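Local coordinates for alpha-2,3-sialyltransferase (Campylobacter jejuni, PDB 2P2V), which probably transfers sialic acid from CMP-sialic acid to an acceptor sugar in alpha-2,3 linkage, using the N-terminal part of a longer protein represented by this chain, at residues I23-G28 / Y57-K62; Q50-D55 / K81-K86. All blocks are in the same frame, centred on the assembly; numbering follows the deposited sequence.

Overall arrangement
Both contacts lie in one Rossmann-like domain built on a parallel beta sheet, and they meet different ends of the same donor analogue, CSF. Contact 1 joins the end of strand 21-25 to a turn ahead of strand 62-68, and the loop leaving that first strand meets the cytidine part of CSF. Contact 2 packs the loop after strand 44-48 on helix 73-85, and its Q50 holds the glycerol tail of the sialic acid. Their centres are about 12 Å apart, and their segments alternate along the chain. They touch directly at N27, whose OD1 lies 3.4 Å from F51 CA, so the cytidine-binding loop packs on the segment that carries Q50.

Contact 1: residues I23-G28 / Y57-K62. With CSF (cytidine-5'-monophosphate-3-fluoro-N-acetyl-neuraminic acid), chain O.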
ATOM      1  N   ILE A  23     -34.553   3.803  11.618  1.00 26.62           N
ATOM      2  CA  ILE A  23     -35.004   2.834  12.582  1.00 26.58           C
ATOM      3  C   ILE A  23     -33.907   1.787  12.578  1.00 28.32           C
ATOM      4  O   ILE A  23     -33.504   1.340  11.494  1.00 28.36           O
ATOM      5  CB  ILE A  23     -36.323   2.154  12.148  1.00 26.66           C
ATOM      6  CG1 ILE A  23     -37.366   3.194  11.678  1.00 31.90           C
ATOM      7  CG2 ILE A  23     -36.838   1.213  13.228  1.00 27.61           C
ATOM      8  CD1 ILE A  23     -37.564   4.372  12.652  1.00 30.72           C
ATOM      9  N   ILE A  24     -33.473   1.423  13.780  1.00 28.17           N
ATOM     10  CA  ILE A  24     -32.385   0.520  14.022  1.00 28.66           C
ATOM     11  C   ILE A  24     -32.922  -0.591  14.895  1.00 29.65           C
ATOM     12  O   ILE A  24     -33.337  -0.357  16.040  1.00 31.38           O
ATOM     13  CB  ILE A  24     -31.180   1.252  14.658  1.00 28.82           C
ATOM     14  CG1 ILE A  24     -30.636   2.323  13.684  1.00 28.42           C
ATOM     15  CG2 ILE A  24     -30.113   0.212  15.079  1.00 28.18           C
ATOM     16  CD1 ILE A  24     -29.456   3.141  14.200  1.00 25.61           C
ATOM     17  N   ALA A  25     -32.955  -1.807  14.347  1.00 29.79           N
ATOM     18  CA  ALA A  25     -33.535  -2.928  15.059  1.00 29.59           C
ATOM     19  C   ALA A  25     -32.539  -3.991  15.449  1.00 30.84           C
ATOM     20  O   ALA A  25     -31.787  -4.513  14.596  1.00 30.08           O
ATOM     21  CB  ALA A  25     -34.657  -3.513  14.273  1.00 32.03           C
ATOM     22  N   GLY A  26     -32.513  -4.293  16.742  1.00 31.36           N
ATOM     23  CA  GLY A  26     -31.857  -5.503  17.243  1.00 30.48           C
ATOM     24  C   GLY A  26     -32.805  -6.662  17.004  1.00 31.84           C
ATOM     25  O   GLY A  26     -33.876  -6.521  16.391  1.00 29.99           O
ATOM     26  N   ASN A  27     -32.418  -7.831  17.502  1.00 31.09           N
ATOM     27  CA  ASN A  27     -33.249  -8.998  17.318  1.00 33.79           C
ATOM     28  C   ASN A  27     -33.774  -9.547  18.649  1.00 34.43           C
ATOM     29  O   ASN A  27     -34.077 -10.719  18.736  1.00 35.93           O
ATOM     30  CB  ASN A  27     -32.481 -10.082  16.534  1.00 32.86           C
ATOM     31  CG  ASN A  27     -32.045  -9.600  15.154  1.00 33.48           C
ATOM     32  OD1 ASN A  27     -32.833  -9.026  14.388  1.00 34.18           O
ATOM     33  ND2 ASN A  27     -30.778  -9.804  14.848  1.00 33.06           N
ATOM     34  N   GLY A  28     -33.870  -8.680  19.658  1.00 35.06           N
ATOM     35  CA  GLY A  28     -34.471  -9.021  20.941  1.00 36.64           C
ATOM     36  C   GLY A  28     -35.972  -9.238  20.861  1.00 37.34           C
ATOM     37  O   GLY A  28     -36.610  -8.942  19.830  1.00 37.49           O
ATOM     38  N   TYR A  57     -42.910  -9.694   8.844  1.00 32.83           N
ATOM     39  CA  TYR A  57     -42.137  -8.540   8.470  1.00 33.21           C
ATOM     40  C   TYR A  57     -42.333  -7.414   9.474  1.00 33.51           C
ATOM     41  O   TYR A  57     -42.969  -6.407   9.134  1.00 33.11           O
ATOM     42  CB  TYR A  57     -42.508  -8.072   7.077  1.00 32.55           C
ATOM     43  CG  TYR A  57     -42.012  -8.998   5.981  1.00 34.12           C
ATOM     44  CD1 TYR A  57     -40.630  -9.084   5.674  1.00 32.84           C
ATOM     45  CD2 TYR A  57     -42.905  -9.791   5.252  1.00 33.12           C
ATOM     46  CE1 TYR A  57     -40.169  -9.916   4.672  1.00 32.55           C
ATOM     47  CE2 TYR A  57     -42.450 -10.649   4.248  1.00 34.43           C
ATOM     48  CZ  TYR A  57     -41.080 -10.694   3.965  1.00 33.14           C
ATOM     49  OH  TYR A  57     -40.631 -11.506   2.974  1.00 32.04           O
ATOM     50  N   TYR A  58     -41.736  -7.552  10.661  1.00 32.64           N
ATOM     51  CA  TYR A  58     -41.930  -6.533  11.737  1.00 33.92           C
ATOM     52  C   TYR A  58     -41.547  -5.105  11.383  1.00 33.99           C
ATOM     53  O   TYR A  58     -42.067  -4.153  11.984  1.00 34.12           O
ATOM     54  CB  TYR A  58     -41.328  -6.963  13.061  1.00 33.68           C
ATOM     55  CG  TYR A  58     -41.939  -8.250  13.583  1.00 36.18           C
ATOM     56  CD1 TYR A  58     -43.241  -8.261  14.159  1.00 36.72           C
ATOM     57  CD2 TYR A  58     -41.245  -9.462  13.502  1.00 37.82           C
ATOM     58  CE1 TYR A  58     -43.820  -9.469  14.635  1.00 38.11           C
ATOM     59  CE2 TYR A  58     -41.812 -10.663  13.986  1.00 38.71           C
ATOM     60  CZ  TYR A  58     -43.100 -10.650  14.550  1.00 37.15           C
ATOM     61  OH  TYR A  58     -43.642 -11.832  15.011  1.00 37.83           O
ATOM     62  N   LEU A  59     -40.638  -4.928  10.417  1.00 33.62           N
ATOM     63  CA  LEU A  59     -40.294  -3.588   9.949  1.00 33.05           C
ATOM     64  C   LEU A  59     -40.385  -3.454   8.424  1.00 32.42           C
ATOM     65  O   LEU A  59     -39.785  -2.567   7.829  1.00 34.28           O
ATOM     66  CB  LEU A  59     -38.913  -3.193  10.478  1.00 33.55           C
ATOM     67  CG  LEU A  59     -38.913  -2.680  11.913  1.00 34.51           C
ATOM     68  CD1 LEU A  59     -37.487  -2.394  12.339  1.00 33.80           C
ATOM     69  CD2 LEU A  59     -39.756  -1.382  12.004  1.00 31.97           C
ATOM     70  N   GLY A  60     -41.172  -4.324   7.793  1.00 31.80           N
ATOM     71  CA  GLY A  60     -41.397  -4.251   6.361  1.00 31.33           C
ATOM     72  C   GLY A  60     -40.285  -4.986   5.612  1.00 32.44           C
ATOM     73  O   GLY A  60     -39.447  -5.663   6.223  1.00 31.85           O
ATOM     74  N   LYS A  61     -40.301  -4.843   4.290  1.00 32.58           N
ATOM     75  CA  LYS A  61     -39.454  -5.646   3.403  1.00 33.69           C
ATOM     76  C   LYS A  61     -38.232  -4.880   2.916  1.00 32.18           C
ATOM     77  O   LYS A  61     -37.291  -5.495   2.380  1.00 32.20           O
ATOM     78  CB  LYS A  61     -40.271  -6.109   2.188  1.00 34.15           C
ATOM     79  CG  LYS A  61     -41.386  -7.128   2.477  1.00 38.13           C
ATOM     80  CD  LYS A  61     -42.046  -7.583   1.158  1.00 36.29           C
ATOM     81  CE  LYS A  61     -41.105  -8.523   0.357  1.00 43.47           C
ATOM     82  NZ  LYS A  61     -41.503  -8.860  -1.068  1.00 42.85           N
ATOM     83  N   LYS A  62     -38.268  -3.538   3.044  1.00 31.55           N
ATOM     84  CA  LYS A  62     -37.212  -2.661   2.535  1.00 30.68           C
ATOM     85  C   LYS A  62     -36.189  -2.320   3.619  1.00 29.87           C
ATOM     86  O   LYS A  62     -36.496  -1.598   4.576  1.00 28.63           O
ATOM     87  CB  LYS A  62     -37.785  -1.398   1.886  1.00 32.38           C
ATOM     88  CG  LYS A  62     -38.953  -1.745   0.944  1.00 34.04           C
ATOM     89  CD  LYS A  62     -39.243  -0.648  -0.048  1.00 43.13           C
ATOM     90  CE  LYS A  62     -40.208  -1.167  -1.100  1.00 45.17           C
ATOM     91  NZ  LYS A  62     -40.725  -0.085  -2.031  1.00 49.61           N
TER
HETATM   92  C5A CSF O1001     -23.551 -12.653  19.634  1.00 42.56           C
HETATM   93  C4A CSF O1001     -24.114 -11.639  20.623  1.00 42.98           C
HETATM   94  C2A CSF O1001     -24.554  -9.992  18.709  1.00 44.01           C
HETATM   95  O6A CSF O1001     -24.119 -11.060  17.841  1.00 41.85           O
HETATM   96  C6A CSF O1001     -24.253 -12.437  18.281  1.00 41.08           C
HETATM   97  C3A CSF O1001     -23.964 -10.201  20.103  1.00 44.45           C
HETATM   98  O4A CSF O1001     -23.382 -11.725  21.837  1.00 46.44           O
HETATM   99  N5A CSF O1001     -23.887 -13.991  20.168  1.00 37.91           N
HETATM  100  C7A CSF O1001     -23.666 -13.315  17.182  1.00 39.19           C
HETATM  101  C8A CSF O1001     -24.357 -13.050  15.850  1.00 36.63           C
HETATM  102  C9A CSF O1001     -23.712 -13.849  14.698  1.00 35.05           C
HETATM  103  O9A CSF O1001     -24.442 -13.686  13.459  1.00 33.99           O
HETATM  104  O8A CSF O1001     -25.785 -13.331  16.003  1.00 34.65           O
HETATM  105  O7A CSF O1001     -22.246 -13.086  17.120  1.00 40.73           O
HETATM  106  C1A CSF O1001     -23.977  -8.670  18.223  1.00 42.82           C
HETATM  107  OBA CSF O1001     -24.055  -7.693  19.022  1.00 40.93           O
HETATM  108  OAA CSF O1001     -23.468  -8.616  17.071  1.00 38.46           O
HETATM  109  O1A CSF O1001     -25.981  -9.761  18.774  1.00 45.22           O
HETATM  110  O2A CSF O1001     -27.535 -11.498  19.602  1.00 48.26           O
HETATM  111  N1  CSF O1001     -30.309  -7.691  21.274  1.00 48.16           N
HETATM  112  C2  CSF O1001     -30.608  -7.276  22.608  1.00 49.93           C
HETATM  113  N3  CSF O1001     -31.200  -8.137  23.487  1.00 47.70           N
HETATM  114  C4  CSF O1001     -31.528  -9.386  23.085  1.00 48.16           C
HETATM  115  C5  CSF O1001     -31.247  -9.811  21.780  1.00 46.18           C
HETATM  116  C6  CSF O1001     -30.636  -8.940  20.883  1.00 47.52           C
HETATM  117  C3' CSF O1001     -27.507  -7.097  19.469  1.00 48.51           C
HETATM  118  C2' CSF O1001     -28.225  -6.408  20.613  1.00 50.02           C
HETATM  119  C1' CSF O1001     -29.689  -6.741  20.325  1.00 49.03           C
HETATM  120  O4' CSF O1001     -29.804  -7.222  18.967  1.00 48.84           O
HETATM  121  C4' CSF O1001     -28.523  -7.205  18.338  1.00 47.07           C
HETATM  122  PA  CSF O1001     -27.236 -10.708  18.352  1.00 46.42           P
HETATM  123  O5' CSF O1001     -28.456  -9.644  18.189  1.00 44.90           O
HETATM  124  C5' CSF O1001     -28.327  -8.432  17.449  1.00 46.35           C
HETATM  125  O3' CSF O1001     -26.411  -6.310  19.017  1.00 50.07           O
HETATM  126  O2' CSF O1001     -28.006  -4.972  20.548  1.00 49.10           O
HETATM  127  N4  CSF O1001     -32.131 -10.260  23.947  1.00 48.11           N
HETATM  128  O2  CSF O1001     -30.282  -6.113  22.975  1.00 48.09           O
HETATM  129  O3A CSF O1001     -27.086 -11.354  17.005  1.00 44.27           O
HETATM  130  C10 CSF O1001     -23.016 -14.988  19.934  1.00 42.21           C
HETATM  131  O10 CSF O1001     -21.970 -14.845  19.283  1.00 38.70           O
HETATM  132  C11 CSF O1001     -23.407 -16.331  20.508  1.00 40.70           C
HETATM  133  F3A CSF O1001     -22.630  -9.866  20.028  1.00 45.65           F
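L59 meets A25 and I23 in a small, wholly apolar contact made by the methyls of L59, carried on a turn, against strand 21-25. The turn begins at Y57, whose ring carries CG of K61 on one face, 3.7 Å above the plane and over its centre. Y58 follows in the first inner position of this type I turn, and L59 takes the second. There L59 has CG anti to its carbonyl carbon (chi1 -81°), which extends the branched end toward the strand. CD1 does most of the touching, 3.6 Å from CB of A25 and 3.8 Å from CG2 of I23, while CD2 lies 4.1 Å from that same CG2. Leucine suits the place because its two methyls can spread over this apolar surface; the short side chain of alanine lets it come close, and I23 offers its CG2 branch while its longer CG1 arm leads elsewhere. G60 closes the turn, its N bonded to O of Y57 at 3.1 Å; at its backbone angles (phi 85°) a CB would jam against O of L59, so glycine fits. K61 follows, and K62 opens strand 62-68. With no side chain at G26 or G28, the backbone can lie against the nucleotide: G26 CA is 3.2 Å from O4' of CSF, and N of N27 donates to that ribose oxygen (3.1 Å, 157°). Strand 21-25 lies between strands 44-48 and 165-169; I23 and A25 point to the side of L59, which also touches V45, whereas I24 points away and packs on helix 150-161.

Contact 2: residues Q50-D55 / K81-K86; sequences QFYFED and KQLILK. With CSF (cytidine-5'-monophosphate-3-fluoro-N-acetyl-neuraminic acid), chain O.
L83 presses its CD1 methyl against both F51 and Y52, and these three buried side chains make up the tight part of the contact. CD1 lies 3.8 Å from CZ of F51 and 3.9 Å from CB of Y52, and CD2 is 4.1 Å from that same CB. F51 and L83 approach from opposite directions, whereas Y52 and L83 cross at about a right angle. Both aromatics hold CG between the backbone N and the carbonyl carbon (chi1 67° for F51, 47° for Y52), and CD1 of Y52 stands over one face of the F51 ring, 3.9 Å above its plane and offset toward the rim. A branched apolar chain suits position 83, since one methyl sits against both aromatics while the other reaches only Y52. The phenol of Y52 turns its polar end elsewhere, bonding through OH to Q76. Next to F51 in the chain, Q50 serves the ligand: OE1 accepts a hydrogen bond from O9A of CSF (2.6 Å) and NE2 donates one to O8A (2.9 Å, 144°), so the one amide, with acceptor and donor side by side, matches two hydroxyls of the glycerol tail. On the looser side of the helix L85 and K86 are exposed, K86 pairing with E88, whereas K81 and Q82 are partly covered by the second subunit, whose Y139 OH bonds to Q82 NE2. Helix 73-85 connects the adjacent parallel strands 62-68 and 90-96 in a beta-alpha-beta crossover, and F51 fits between that helix and I63, V66 and F68 of strand 62-68.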
ATOM      1  N   GLN A  50     -29.133 -12.196  12.479  1.00 26.99           N
ATOM      2  CA  GLN A  50     -30.197 -13.098  12.048  1.00 28.80           C
ATOM      3  C   GLN A  50     -31.590 -12.434  12.001  1.00 28.61           C
ATOM      4  O   GLN A  50     -32.562 -13.009  12.472  1.00 29.75           O
ATOM      5  CB  GLN A  50     -30.210 -14.341  12.936  1.00 29.77           C
ATOM      6  CG  GLN A  50     -29.035 -15.263  12.693  1.00 31.33           C
ATOM      7  CD  GLN A  50     -27.747 -14.816  13.411  1.00 34.44           C
ATOM      8  OE1 GLN A  50     -26.855 -14.262  12.781  1.00 34.50           O
ATOM      9  NE2 GLN A  50     -27.640 -15.089  14.722  1.00 34.24           N
ATOM     10  N   PHE A  51     -31.710 -11.249  11.400  1.00 29.03           N
ATOM     11  CA  PHE A  51     -32.991 -10.546  11.368  1.00 28.68           C
ATOM     12  C   PHE A  51     -34.074 -11.367  10.624  1.00 28.88           C
ATOM     13  O   PHE A  51     -35.276 -11.300  10.931  1.00 29.03           O
ATOM     14  CB  PHE A  51     -32.822  -9.135  10.729  1.00 28.30           C
ATOM     15  CG  PHE A  51     -32.479  -9.176   9.286  1.00 27.75           C
ATOM     16  CD1 PHE A  51     -31.150  -9.202   8.865  1.00 27.03           C
ATOM     17  CD2 PHE A  51     -33.480  -9.232   8.330  1.00 31.27           C
ATOM     18  CE1 PHE A  51     -30.834  -9.320   7.507  1.00 26.19           C
ATOM     19  CE2 PHE A  51     -33.185  -9.336   6.970  1.00 31.96           C
ATOM     20  CZ  PHE A  51     -31.846  -9.390   6.554  1.00 27.51           C
ATOM     21  N   TYR A  52     -33.641 -12.105   9.609  1.00 28.36           N
ATOM     22  CA  TYR A  52     -34.539 -12.834   8.699  1.00 28.37           C
ATOM     23  C   TYR A  52     -35.154 -14.075   9.367  1.00 28.38           C
ATOM     24  O   TYR A  52     -36.040 -14.728   8.777  1.00 29.18           O
ATOM     25  CB  TYR A  52     -33.784 -13.288   7.431  1.00 26.87           C
ATOM     26  CG  TYR A  52     -32.451 -13.931   7.726  1.00 28.66           C
ATOM     27  CD1 TYR A  52     -31.296 -13.151   7.870  1.00 27.99           C
ATOM     28  CD2 TYR A  52     -32.338 -15.304   7.860  1.00 26.94           C
ATOM     29  CE1 TYR A  52     -30.095 -13.694   8.165  1.00 29.71           C
ATOM     30  CE2 TYR A  52     -31.130 -15.867   8.167  1.00 27.43           C
ATOM     31  CZ  TYR A  52     -29.996 -15.065   8.310  1.00 28.44           C
ATOM     32  OH  TYR A  52     -28.769 -15.625   8.589  1.00 30.63           O
ATOM     33  N   PHE A  53     -34.676 -14.390  10.558  1.00 29.40           N
ATOM     34  CA  PHE A  53     -35.322 -15.393  11.420  1.00 31.54           C
ATOM     35  C   PHE A  53     -36.749 -14.963  11.805  1.00 33.04           C
ATOM     36  O   PHE A  53     -37.582 -15.819  12.161  1.00 33.60           O
ATOM     37  CB  PHE A  53     -34.522 -15.611  12.696  1.00 32.30           C
ATOM     38  CG  PHE A  53     -33.366 -16.597  12.576  1.00 35.81           C
ATOM     39  CD1 PHE A  53     -32.552 -16.643  11.444  1.00 36.31           C
ATOM     40  CD2 PHE A  53     -33.068 -17.449  13.639  1.00 37.97           C
ATOM     41  CE1 PHE A  53     -31.460 -17.516  11.377  1.00 36.17           C
ATOM     42  CE2 PHE A  53     -31.984 -18.373  13.567  1.00 37.56           C
ATOM     43  CZ  PHE A  53     -31.189 -18.392  12.431  1.00 37.21           C
ATOM     44  N   GLU A  54     -37.046 -13.661  11.710  1.00 32.78           N
ATOM     45  CA  GLU A  54     -38.383 -13.130  12.023  1.00 33.40           C
ATOM     46  C   GLU A  54     -39.475 -13.834  11.229  1.00 34.20           C
ATOM     47  O   GLU A  54     -39.324 -14.080  10.029  1.00 34.56           O
ATOM     48  CB  GLU A  54     -38.456 -11.597  11.790  1.00 33.03           C
ATOM     49  CG  GLU A  54     -38.386 -11.172  10.332  1.00 30.92           C
ATOM     50  CD  GLU A  54     -38.359  -9.661  10.155  1.00 31.53           C
ATOM     51  OE1 GLU A  54     -38.344  -8.961  11.191  1.00 30.74           O
ATOM     52  OE2 GLU A  54     -38.368  -9.167   8.981  1.00 30.31           O
ATOM     53  N   ASP A  55     -40.586 -14.140  11.913  1.00 35.99           N
ATOM     54  CA  ASP A  55     -41.720 -14.868  11.315  1.00 36.80           C
ATOM     55  C   ASP A  55     -42.692 -13.923  10.594  1.00 36.45           C
ATOM     56  O   ASP A  55     -43.527 -14.346   9.790  1.00 36.43           O
ATOM     57  CB  ASP A  55     -42.425 -15.709  12.401  1.00 38.62           C
ATOM     58  CG  ASP A  55     -43.053 -14.864  13.517  1.00 42.25           C
ATOM     59  OD1 ASP A  55     -42.402 -13.951  14.084  1.00 45.40           O
ATOM     60  OD2 ASP A  55     -44.225 -15.132  13.851  1.00 45.28           O
ATOM     61  N   LYS A  81     -27.885 -12.389  -0.339  1.00 20.83           N
ATOM     62  CA  LYS A  81     -28.062 -12.500  -1.779  1.00 22.42           C
ATOM     63  C   LYS A  81     -29.249 -13.412  -2.103  1.00 23.33           C
ATOM     64  O   LYS A  81     -30.011 -13.088  -2.991  1.00 24.80           O
ATOM     65  CB  LYS A  81     -26.830 -13.062  -2.477  1.00 21.49           C
ATOM     66  CG  LYS A  81     -25.617 -12.207  -2.469  1.00 23.46           C
ATOM     67  CD  LYS A  81     -25.851 -11.047  -3.458  1.00 28.74           C
ATOM     68  CE  LYS A  81     -24.682 -10.160  -3.399  1.00 29.43           C
ATOM     69  NZ  LYS A  81     -24.777  -9.088  -4.440  1.00 33.00           N
ATOM     70  N   GLN A  82     -29.431 -14.479  -1.341  1.00 23.16           N
ATOM     71  CA  GLN A  82     -30.615 -15.311  -1.552  1.00 25.08           C
ATOM     72  C   GLN A  82     -31.947 -14.637  -1.104  1.00 25.93           C
ATOM     73  O   GLN A  82     -32.965 -14.836  -1.747  1.00 26.68           O
ATOM     74  CB  GLN A  82     -30.427 -16.633  -0.841  1.00 25.88           C
ATOM     75  CG  GLN A  82     -29.340 -17.475  -1.493  1.00 26.71           C
ATOM     76  CD  GLN A  82     -29.610 -17.773  -2.949  1.00 30.63           C
ATOM     77  OE1 GLN A  82     -30.739 -18.135  -3.324  1.00 32.34           O
ATOM     78  NE2 GLN A  82     -28.571 -17.684  -3.775  1.00 25.94           N
ATOM     79  N   LEU A  83     -31.924 -13.882  -0.005  1.00 26.49           N
ATOM     80  CA  LEU A  83     -33.101 -13.119   0.445  1.00 27.15           C
ATOM     81  C   LEU A  83     -33.500 -12.202  -0.666  1.00 27.12           C
ATOM     82  O   LEU A  83     -34.685 -12.027  -0.929  1.00 29.05           O
ATOM     83  CB  LEU A  83     -32.805 -12.307   1.712  1.00 26.07           C
ATOM     84  CG  LEU A  83     -32.497 -13.128   2.968  1.00 27.60           C
ATOM     85  CD1 LEU A  83     -32.040 -12.271   4.067  1.00 26.70           C
ATOM     86  CD2 LEU A  83     -33.730 -13.966   3.401  1.00 26.07           C
ATOM     87  N   ILE A  84     -32.516 -11.609  -1.332  1.00 27.54           N
ATOM     88  CA  ILE A  84     -32.759 -10.611  -2.387  1.00 28.87           C
ATOM     89  C   ILE A  84     -33.296 -11.275  -3.661  1.00 30.79           C
ATOM     90  O   ILE A  84     -34.335 -10.860  -4.198  1.00 31.47           O
ATOM     91  CB  ILE A  84     -31.480  -9.826  -2.738  1.00 28.39           C
ATOM     92  CG1 ILE A  84     -31.048  -8.974  -1.536  1.00 28.04           C
ATOM     93  CG2 ILE A  84     -31.655  -9.050  -4.061  1.00 28.92           C
ATOM     94  CD1 ILE A  84     -29.608  -8.567  -1.507  1.00 29.21           C
ATOM     95  N   LEU A  85     -32.557 -12.275  -4.154  1.00 31.38           N
ATOM     96  CA  LEU A  85     -33.001 -13.096  -5.286  1.00 32.57           C
ATOM     97  C   LEU A  85     -34.392 -13.736  -5.122  1.00 33.35           C
ATOM     98  O   LEU A  85     -35.093 -13.903  -6.122  1.00 33.75           O
ATOM     99  CB  LEU A  85     -31.972 -14.211  -5.585  1.00 32.49           C
ATOM    100  CG  LEU A  85     -30.594 -13.805  -6.115  1.00 34.14           C
ATOM    101  CD1 LEU A  85     -29.640 -14.990  -6.053  1.00 34.94           C
ATOM    102  CD2 LEU A  85     -30.648 -13.246  -7.546  1.00 36.38           C
ATOM    103  N   LYS A  86     -34.762 -14.145  -3.906  1.00 34.29           N
ATOM    104  CA  LYS A  86     -36.041 -14.808  -3.644  1.00 35.80           C
ATOM    105  C   LYS A  86     -37.153 -13.799  -3.349  1.00 37.21           C
ATOM    106  O   LYS A  86     -38.274 -14.192  -2.963  1.00 36.35           O
ATOM    107  CB  LYS A  86     -35.902 -15.763  -2.473  1.00 36.71           C
ATOM    108  CG  LYS A  86     -35.077 -17.039  -2.792  1.00 38.23           C
ATOM    109  CD  LYS A  86     -35.152 -18.034  -1.632  1.00 41.66           C
ATOM    110  CE  LYS A  86     -36.632 -18.191  -1.110  1.00 45.45           C
ATOM    111  NZ  LYS A  86     -36.881 -18.908   0.206  1.00 39.86           N
TER
HETATM  112  C5A CSF O1001     -23.551 -12.653  19.634  1.00 42.56           C
HETATM  113  C4A CSF O1001     -24.114 -11.639  20.623  1.00 42.98           C
HETATM  114  C2A CSF O1001     -24.554  -9.992  18.709  1.00 44.01           C
HETATM  115  O6A CSF O1001     -24.119 -11.060  17.841  1.00 41.85           O
HETATM  116  C6A CSF O1001     -24.253 -12.437  18.281  1.00 41.08           C
HETATM  117  C3A CSF O1001     -23.964 -10.201  20.103  1.00 44.45           C
HETATM  118  O4A CSF O1001     -23.382 -11.725  21.837  1.00 46.44           O
HETATM  119  N5A CSF O1001     -23.887 -13.991  20.168  1.00 37.91           N
HETATM  120  C7A CSF O1001     -23.666 -13.315  17.182  1.00 39.19           C
HETATM  121  C8A CSF O1001     -24.357 -13.050  15.850  1.00 36.63           C
HETATM  122  C9A CSF O1001     -23.712 -13.849  14.698  1.00 35.05           C
HETATM  123  O9A CSF O1001     -24.442 -13.686  13.459  1.00 33.99           O
HETATM  124  O8A CSF O1001     -25.785 -13.331  16.003  1.00 34.65           O
HETATM  125  O7A CSF O1001     -22.246 -13.086  17.120  1.00 40.73           O
HETATM  126  C1A CSF O1001     -23.977  -8.670  18.223  1.00 42.82           C
HETATM  127  OBA CSF O1001     -24.055  -7.693  19.022  1.00 40.93           O
HETATM  128  OAA CSF O1001     -23.468  -8.616  17.071  1.00 38.46           O
HETATM  129  O1A CSF O1001     -25.981  -9.761  18.774  1.00 45.22           O
HETATM  130  O2A CSF O1001     -27.535 -11.498  19.602  1.00 48.26           O
HETATM  131  N1  CSF O1001     -30.309  -7.691  21.274  1.00 48.16           N
HETATM  132  C2  CSF O1001     -30.608  -7.276  22.608  1.00 49.93           C
HETATM  133  N3  CSF O1001     -31.200  -8.137  23.487  1.00 47.70           N
HETATM  134  C4  CSF O1001     -31.528  -9.386  23.085  1.00 48.16           C
HETATM  135  C5  CSF O1001     -31.247  -9.811  21.780  1.00 46.18           C
HETATM  136  C6  CSF O1001     -30.636  -8.940  20.883  1.00 47.52           C
HETATM  137  C3' CSF O1001     -27.507  -7.097  19.469  1.00 48.51           C
HETATM  138  C2' CSF O1001     -28.225  -6.408  20.613  1.00 50.02           C
HETATM  139  C1' CSF O1001     -29.689  -6.741  20.325  1.00 49.03           C
HETATM  140  O4' CSF O1001     -29.804  -7.222  18.967  1.00 48.84           O
HETATM  141  C4' CSF O1001     -28.523  -7.205  18.338  1.00 47.07           C
HETATM  142  PA  CSF O1001     -27.236 -10.708  18.352  1.00 46.42           P
HETATM  143  O5' CSF O1001     -28.456  -9.644  18.189  1.00 44.90           O
HETATM  144  C5' CSF O1001     -28.327  -8.432  17.449  1.00 46.35           C
HETATM  145  O3' CSF O1001     -26.411  -6.310  19.017  1.00 50.07           O
HETATM  146  O2' CSF O1001     -28.006  -4.972  20.548  1.00 49.10           O
HETATM  147  N4  CSF O1001     -32.131 -10.260  23.947  1.00 48.11           N
HETATM  148  O2  CSF O1001     -30.282  -6.113  22.975  1.00 48.09           O
HETATM  149  O3A CSF O1001     -27.086 -11.354  17.005  1.00 44.27           O
HETATM  150  C10 CSF O1001     -23.016 -14.988  19.934  1.00 42.21           C
HETATM  151  O10 CSF O1001     -21.970 -14.845  19.283  1.00 38.70           O
HETATM  152  C11 CSF O1001     -23.407 -16.331  20.508  1.00 40.70           C
HETATM  153  F3A CSF O1001     -22.630  -9.866  20.028  1.00 45.65           F